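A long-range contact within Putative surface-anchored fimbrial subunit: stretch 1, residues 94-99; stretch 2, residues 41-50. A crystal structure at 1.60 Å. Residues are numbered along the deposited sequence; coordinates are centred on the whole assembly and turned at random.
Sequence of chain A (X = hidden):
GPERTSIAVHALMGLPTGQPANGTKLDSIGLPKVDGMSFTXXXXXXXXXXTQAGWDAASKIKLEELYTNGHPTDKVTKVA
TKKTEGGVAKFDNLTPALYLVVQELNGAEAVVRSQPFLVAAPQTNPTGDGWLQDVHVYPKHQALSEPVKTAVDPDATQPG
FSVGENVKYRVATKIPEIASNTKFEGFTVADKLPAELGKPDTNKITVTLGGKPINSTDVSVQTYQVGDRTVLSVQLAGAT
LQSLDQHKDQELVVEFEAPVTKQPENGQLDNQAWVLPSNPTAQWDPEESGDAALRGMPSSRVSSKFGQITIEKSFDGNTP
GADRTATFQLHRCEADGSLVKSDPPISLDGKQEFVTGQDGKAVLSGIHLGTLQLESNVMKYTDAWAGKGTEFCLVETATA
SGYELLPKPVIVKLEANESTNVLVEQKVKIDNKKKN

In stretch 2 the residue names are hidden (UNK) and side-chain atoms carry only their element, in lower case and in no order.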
# COMPACT_ATOMS: atom_id res chain seq x y z
N LEU A 94 38.68 0.46 -12.30
CA LEU A 94 38.25 -0.50 -13.30
C LEU A 94 39.31 -0.76 -14.36
O LEU A 94 40.03 0.15 -14.78
CB LEU A 94 37.00 0.01 -14.04
CG LEU A 94 35.76 0.25 -13.20
CD1 LEU A 94 34.61 0.76 -14.10
CD2 LEU A 94 35.34 -1.02 -12.47
N THR A 95 39.36 -2.01 -14.82
CA THR A 95 40.26 -2.39 -15.90
C THR A 95 39.65 -1.89 -17.20
O THR A 95 38.42 -1.87 -17.35
CB THR A 95 40.46 -3.95 -15.97
OG1 THR A 95 39.32 -4.56 -16.58
CG2 THR A 95 40.63 -4.55 -14.58
N PRO A 96 40.48 -1.42 -18.13
CA PRO A 96 39.92 -1.00 -19.41
C PRO A 96 39.11 -2.12 -20.09
O PRO A 96 39.61 -3.22 -20.25
CB PRO A 96 41.16 -0.62 -20.22
CG PRO A 96 42.16 -0.19 -19.18
CD PRO A 96 41.91 -1.08 -18.01
N ALA A 97 37.85 -1.83 -20.43
CA ALA A 97 36.96 -2.85 -21.00
C ALA A 97 35.70 -2.18 -21.57
O ALA A 97 35.54 -0.98 -21.43
CB ALA A 97 36.55 -3.85 -19.93
N LEU A 98 34.85 -2.97 -22.23
CA LEU A 98 33.48 -2.56 -22.55
C LEU A 98 32.60 -2.97 -21.37
O LEU A 98 32.67 -4.12 -20.90
CB LEU A 98 32.96 -3.23 -23.84
CG LEU A 98 31.57 -2.80 -24.36
CD1 LEU A 98 31.55 -1.33 -24.72
CD2 LEU A 98 31.14 -3.65 -25.58
N TYR A 99 31.81 -2.03 -20.86
CA TYR A 99 30.94 -2.31 -19.73
C TYR A 99 29.47 -2.20 -20.07
O TYR A 99 29.07 -1.56 -21.04
CB TYR A 99 31.27 -1.40 -18.54
CG TYR A 99 32.61 -1.74 -17.92
CD1 TYR A 99 32.71 -2.69 -16.91
CD2 TYR A 99 33.79 -1.12 -18.36
CE1 TYR A 99 33.93 -3.01 -16.35
CE2 TYR A 99 35.03 -1.44 -17.78
CZ TYR A 99 35.08 -2.38 -16.77
OH TYR A 99 36.29 -2.75 -16.19
N UNK A 41 27.03 -2.85 -12.47
CA UNK A 41 28.02 -2.80 -13.52
C UNK A 41 28.46 -4.22 -13.89
O UNK A 41 28.82 -5.00 -13.03
c UNK A 41 31.56 -1.16 -13.54
c UNK A 41 29.71 -0.62 -15.20
c UNK A 41 30.25 -1.65 -14.17
c UNK A 41 29.22 -1.96 -13.07
N UNK A 42 28.38 -4.54 -15.18
CA UNK A 42 28.91 -5.77 -15.76
C UNK A 42 30.01 -5.47 -16.76
O UNK A 42 29.93 -4.46 -17.50
c UNK A 42 25.68 -8.73 -14.36
c UNK A 42 27.82 -6.51 -16.54
c UNK A 42 26.66 -6.99 -15.70
c UNK A 42 24.47 -6.68 -14.77
c UNK A 42 26.71 -8.25 -15.12
o UNK A 42 23.55 -8.46 -13.42
c UNK A 42 24.56 -7.95 -14.17
c UNK A 42 25.52 -6.22 -15.51
N UNK A 43 31.00 -6.35 -16.83
CA UNK A 43 32.01 -6.31 -17.90
C UNK A 43 31.53 -7.16 -19.08
O UNK A 43 31.00 -8.25 -18.88
c UNK A 43 33.35 -6.84 -17.41
n UNK A 43 36.07 -7.70 -15.13
c UNK A 43 34.44 -6.85 -18.51
n UNK A 43 36.33 -5.47 -14.62
c UNK A 43 35.85 -7.01 -17.94
n UNK A 43 36.06 -6.10 -16.82
c UNK A 43 36.15 -6.43 -15.53
N UNK A 44 31.65 -6.64 -20.29
CA UNK A 44 31.31 -7.41 -21.49
C UNK A 44 32.47 -8.35 -21.80
O UNK A 44 33.58 -7.92 -22.10
c UNK A 44 29.82 -5.62 -22.32
c UNK A 44 30.97 -6.54 -22.68
c UNK A 44 30.60 -7.38 -23.89
N UNK A 45 32.19 -9.65 -21.71
CA UNK A 45 33.23 -10.65 -21.92
C UNK A 45 33.79 -10.61 -23.33
O UNK A 45 33.06 -10.42 -24.30
c UNK A 45 32.71 -12.05 -21.60
o UNK A 45 31.76 -13.23 -19.76
n UNK A 45 32.66 -11.21 -19.35
c UNK A 45 32.34 -12.21 -20.16
N UNK A 46 35.11 -10.78 -23.41
CA UNK A 46 35.81 -11.00 -24.67
C UNK A 46 35.57 -9.90 -25.69
O UNK A 46 35.29 -10.17 -26.85
c UNK A 46 35.24 -13.44 -24.28
c UNK A 46 35.10 -14.76 -24.97
o UNK A 46 33.99 -15.34 -24.94
o UNK A 46 36.09 -15.21 -25.57
c UNK A 46 35.37 -12.32 -25.28
N UNK A 47 35.68 -8.66 -25.22
CA UNK A 47 35.73 -7.51 -26.09
C UNK A 47 36.94 -6.72 -25.64
O UNK A 47 37.00 -6.27 -24.49
c UNK A 47 33.21 -7.38 -26.38
c UNK A 47 34.64 -5.39 -26.81
c UNK A 47 34.48 -6.62 -25.96
c UNK A 47 33.10 -7.59 -27.88
N UNK A 48 37.91 -6.59 -26.54
CA UNK A 48 39.11 -5.79 -26.33
C UNK A 48 39.00 -4.62 -27.30
O UNK A 48 39.18 -4.77 -28.50
o UNK A 48 42.71 -6.42 -26.83
o UNK A 48 41.65 -4.72 -25.94
c UNK A 48 40.36 -6.64 -26.61
c UNK A 48 41.66 -5.86 -26.45
N UNK A 49 38.68 -3.44 -26.76
CA UNK A 49 38.47 -2.27 -27.61
C UNK A 49 39.76 -1.63 -28.15
O UNK A 49 39.71 -0.63 -28.90
c UNK A 49 36.18 -1.68 -26.61
c UNK A 49 35.50 -0.71 -25.64
c UNK A 49 37.62 -1.24 -26.86
c UNK A 49 35.43 -1.80 -27.94
N UNK A 50 40.92 -2.19 -27.78
CA UNK A 50 42.21 -1.71 -28.29
C UNK A 50 42.58 -2.40 -29.61
O UNK A 50 43.58 -2.06 -30.22
o UNK A 50 43.72 -3.28 -27.13
c UNK A 50 43.37 -1.89 -27.25
c UNK A 50 42.98 -1.32 -25.89
O HOH W 1 35.10 -5.67 -22.18

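Position 41 carries four carbons, the chain forking at the second, and one tip lies near Leu94 while another lies near the CB of Tyr99. The fork at the second carbon marks Leu41. Its CD2 packs 3.6 Å from CD1 of Leu94 and its CD1 3.8 Å from CB of Tyr99, so a branched aliphatic side chain suits a buried place between two apolar surfaces.

Position 42 has one carbon leading to a six-carbon ring that bears one oxygen, and only its backbone O comes close to CA of Tyr99; this is Tyr42. Its CA-to-CB bond points sideways and the ring leads away from stretch 1, so the backbone makes the contact here. The O of Tyr42 lies 3.3 Å from CA of Tyr99, a CA-H...O contact of the kind common between adjacent strands.

Position 43 shows three carbons, a nitrogen, and then a carbon carrying two more nitrogens, and its end lies near OH of Tyr99. This guanidinium identifies Arg43. It pairs with Tyr99 in an antiparallel, non-hydrogen-bonded bridge with the CA atoms 4.5 Å apart, and both side chains occupy the same face of the sheet. The long side chain can therefore run beside the tyrosine and reach its hydroxyl: NH2 of Arg43 donates to OH of Tyr99 at 3.1 Å, and NE of Arg43 adds a weak bond to the same OH at 3.4 Å. The aliphatic part is useful too, since CD of Arg43 rests 3.8 Å from CB of Ala97, while OG1 of Thr95 sits over one face of the guanidinium.

At position 44 one carbon carries two others, three in all, facing Leu98; this is Val44. Its CG2 lies 3.9 Å from CG of Leu98, a compact apolar contact in a buried site, and its N donates a nearly straight hydrogen bond to O of Leu98 at 2.8 Å.

Position 45 has two carbons, the second carrying one oxygen and one nitrogen, and points away from stretch 1: Asn45, polar and partly exposed, need make no contact there. Position 46, with three carbons ending in two oxygens, is Glu46; it is out of reach, its charge left exposed.

Position 47 has four carbons forked at the first, one arm two carbons long, and lies against CB of Leu98; this is Ile47. Its CA-to-CB bond points toward stretch 1, and its CG2 meets CB of Leu98 at 4.0 Å, an aliphatic surface suited to the buried leucine.

Position 48 has two carbons, the second carrying two oxygens. Asp48 does not touch stretch 1; its OD1 instead accepts hydrogen bonds from the backbone N and the side-chain hydroxyl of position 50, linking the two within the loop.

Position 49 has four carbons forked at the second, one tip near CB of Leu98: Leu49, also directed toward stretch 1, whose CD1 packs 4.0 Å from CB of Leu98, so an aliphatic side chain again fits. Position 50, one carbon carrying an oxygen and a carbon, is Thr50, the exposed partner of Asp48.

The contact thus joins a short strand pairing to an apolar cluster in which Val44, Ile47 and Leu49 all pack against Leu98. A water links the backbones, accepting from N of Leu98 at 2.7 Å and lying within donating reach of O of Val44. Tyr99 OH, which receives Arg43, itself donates to O of Thr95 at 2.6 Å, tying the arginine to the loop.

Stretch 2, residues 41-50: LYRVNEIDLT
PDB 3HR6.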